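Local coordinates for transcriptional regulator, LacI family (Arthrobacter sp., PDB 4RKR), which probably controls transcription in response to a sugar, its periplasmic-binding-protein-like effector domain here holding a glucose-galactose disaccharide, at residues P93-D98 with G106-D111. Residues are numbered along the deposited sequence; the frame is centred on the assembly and turned at random.
Sequences PLIVLD and GSINFD. With GLC (alpha-D-glucopyranose), chain E; GAL (beta-D-galactopyranose), chain B.
Asp98 N donates to Ile108 O (2.9 Å, 168° at the hydrogen), and Ile108 N in turn to Val96 O (3.0 Å), bonds that join neighbouring parallel strands of a periplasmic-binding-protein-like lobe of the LacI family. Farther back, Gly106 N donates to Leu94 O and Val96 N to Gly106 O. Just past the strand end, Asp98 reaches the sugar: with CG trans to its own N (chi1 -154°), OD2 takes hydrogen bonds from GLC O3 (2.6 Å) and GAL O6 (2.7 Å), and also bonds Tyr112 OH. The other oxygen, OD1, accepts from a water 2.7 Å away that is weakly bonded to Phe110 N. An alanine here would probably leave GLC O3 and GAL O6 both without their shared acceptor and Tyr112 OH without its bond to the carboxylate. The Asp98 carboxylate stands at the edge of the Phe110 ring, the planes 81° apart. Leu97 and Ile108 lie side by side, CG to CB 4.0 Å, on the face where helix 246-262 packs against Ile95 and Leu97. On the opposite face, Val96 CG2 lies 3.7 Å from Ser107 OG.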
loop_
_atom_site.group_PDB
_atom_site.type_symbol
_atom_site.label_atom_id
_atom_site.label_comp_id
_atom_site.label_asym_id
_atom_site.label_seq_id
_atom_site.Cartn_x
_atom_site.Cartn_y
_atom_site.Cartn_z
ATOM N N PRO A 93 -15.493 22.877 -1.097
ATOM C CA PRO A 93 -15.615 22.075 0.111
ATOM C C PRO A 93 -14.412 21.221 0.442
ATOM O O PRO A 93 -13.845 20.541 -0.431
ATOM C CB PRO A 93 -16.821 21.157 -0.169
ATOM C CG PRO A 93 -17.088 21.258 -1.605
ATOM C CD PRO A 93 -16.571 22.588 -2.061
ATOM N N LEU A 94 -14.045 21.272 1.710
ATOM C CA LEU A 94 -13.079 20.381 2.294
ATOM C C LEU A 94 -13.823 19.396 3.175
ATOM O O LEU A 94 -14.629 19.793 4.025
ATOM C CB LEU A 94 -12.090 21.150 3.167
ATOM C CG LEU A 94 -11.058 20.292 3.913
ATOM C CD1 LEU A 94 -10.214 19.502 2.912
ATOM C CD2 LEU A 94 -10.179 21.166 4.801
ATOM N N ILE A 95 -13.527 18.120 2.974
ATOM C CA ILE A 95 -13.979 17.066 3.849
ATOM C C ILE A 95 -12.753 16.461 4.483
ATOM O O ILE A 95 -11.916 15.880 3.773
ATOM C CB ILE A 95 -14.697 15.978 3.051
ATOM C CG1 ILE A 95 -15.919 16.596 2.362
ATOM C CG2 ILE A 95 -15.101 14.828 3.979
ATOM C CD1 ILE A 95 -16.598 15.668 1.391
ATOM N N VAL A 96 -12.641 16.613 5.804
ATOM C CA VAL A 96 -11.477 16.120 6.565
ATOM C C VAL A 96 -11.840 14.860 7.325
ATOM O O VAL A 96 -12.992 14.685 7.710
ATOM C CB VAL A 96 -10.926 17.155 7.578
ATOM C CG1 VAL A 96 -10.517 18.435 6.879
ATOM C CG2 VAL A 96 -11.927 17.467 8.671
ATOM N N LEU A 97 -10.855 13.988 7.537
ATOM C CA LEU A 97 -11.054 12.774 8.346
ATOM C C LEU A 97 -10.244 12.809 9.620
ATOM O O LEU A 97 -9.126 13.344 9.665
ATOM C CB LEU A 97 -10.692 11.510 7.562
ATOM C CG LEU A 97 -11.753 11.148 6.521
ATOM C CD1 LEU A 97 -11.394 11.714 5.164
ATOM C CD2 LEU A 97 -11.950 9.653 6.427
ATOM N N ASP A 98 -10.856 12.270 10.668
ATOM C CA ASP A 98 -10.157 11.918 11.886
ATOM C C ASP A 98 -9.421 13.086 12.534
ATOM O O ASP A 98 -8.340 12.896 13.068
ATOM C CB ASP A 98 -9.176 10.785 11.565
ATOM C CG ASP A 98 -8.846 9.916 12.766
ATOM O OD1 ASP A 98 -9.471 10.031 13.852
ATOM O OD2 ASP A 98 -7.925 9.104 12.600
ATOM N N GLY A 106 -17.075 19.767 5.650
ATOM C CA GLY A 106 -17.541 18.471 6.111
ATOM C C GLY A 106 -16.469 17.756 6.891
ATOM O O GLY A 106 -15.283 18.098 6.781
ATOM N N SER A 107 -16.900 16.770 7.680
ATOM C CA SER A 107 -16.001 15.983 8.510
ATOM C C SER A 107 -16.500 14.573 8.768
ATOM O O SER A 107 -17.687 14.352 8.997
ATOM C CB SER A 107 -15.832 16.658 9.858
ATOM O OG SER A 107 -14.747 16.078 10.537
ATOM N N ILE A 108 -15.567 13.630 8.765
ATOM C CA ILE A 108 -15.834 12.231 9.142
ATOM C C ILE A 108 -14.917 11.875 10.298
ATOM O O ILE A 108 -13.689 12.002 10.189
ATOM C CB ILE A 108 -15.493 11.236 8.003
ATOM C CG1 ILE A 108 -16.269 11.544 6.712
ATOM C CG2 ILE A 108 -15.692 9.792 8.455
ATOM C CD1 ILE A 108 -17.770 11.527 6.840
ATOM N N ASN A 109 -15.496 11.421 11.400
ATOM C CA ASN A 109 -14.683 10.957 12.511
ATOM C C ASN A 109 -15.152 9.602 13.021
ATOM O O ASN A 109 -16.185 9.090 12.611
ATOM C CB ASN A 109 -14.652 11.992 13.622
ATOM C CG ASN A 109 -15.996 12.202 14.241
ATOM O OD1 ASN A 109 -16.987 12.444 13.549
ATOM N ND2 ASN A 109 -16.043 12.117 15.552
ATOM N N PHE A 110 -14.365 9.021 13.911
ATOM C CA PHE A 110 -14.594 7.665 14.344
ATOM C C PHE A 110 -14.822 7.620 15.848
ATOM O O PHE A 110 -14.297 8.443 16.605
ATOM C CB PHE A 110 -13.404 6.816 13.941
ATOM C CG PHE A 110 -13.065 6.919 12.481
ATOM C CD1 PHE A 110 -13.849 6.288 11.531
ATOM C CD2 PHE A 110 -11.977 7.660 12.056
ATOM C CE1 PHE A 110 -13.549 6.384 10.183
ATOM C CE2 PHE A 110 -11.667 7.763 10.707
ATOM C CZ PHE A 110 -12.449 7.119 9.768
ATOM N N ASP A 111 -15.631 6.663 16.274
ATOM C CA ASP A 111 -15.956 6.519 17.680
ATOM C C ASP A 111 -14.885 5.673 18.352
ATOM O O ASP A 111 -14.985 4.454 18.367
ATOM C CB ASP A 111 -17.326 5.856 17.815
ATOM C CG ASP A 111 -17.822 5.844 19.228
ATOM O OD1 ASP A 111 -17.067 6.261 20.138
ATOM O OD2 ASP A 111 -18.976 5.425 19.420
HETATM C C1 GLC E . -4.627 12.567 13.105
HETATM C C2 GLC E . -5.567 11.483 13.641
HETATM C C3 GLC E . -4.914 10.117 13.618
HETATM C C4 GLC E . -4.412 9.825 12.223
HETATM C C5 GLC E . -3.433 10.919 11.811
HETATM C C6 GLC E . -2.893 10.656 10.413
HETATM O O1 GLC E . -3.568 12.783 14.038
HETATM O O2 GLC E . -5.925 11.745 15.000
HETATM O O3 GLC E . -5.838 9.125 14.072
HETATM O O4 GLC E . -3.739 8.568 12.247
HETATM O O5 GLC E . -4.043 12.212 11.846
HETATM O O6 GLC E . -2.179 11.810 9.952
HETATM C C1 GAL B . -4.222 7.646 11.284
HETATM C C2 GAL B . -3.392 6.363 11.337
HETATM C C3 GAL B . -3.953 5.313 10.379
HETATM C C4 GAL B . -5.443 5.130 10.609
HETATM C C5 GAL B . -6.162 6.469 10.595
HETATM C C6 GAL B . -7.631 6.273 10.932
HETATM O O2 GAL B . -2.050 6.684 10.954
HETATM O O3 GAL B . -3.331 4.034 10.545
HETATM O O4 GAL B . -5.643 4.493 11.867
HETATM O O5 GAL B . -5.592 7.370 11.545
HETATM O O6 GAL B . -8.342 7.454 10.556
HETATM O O HOH W 1 -11.844 11.018 14.816
#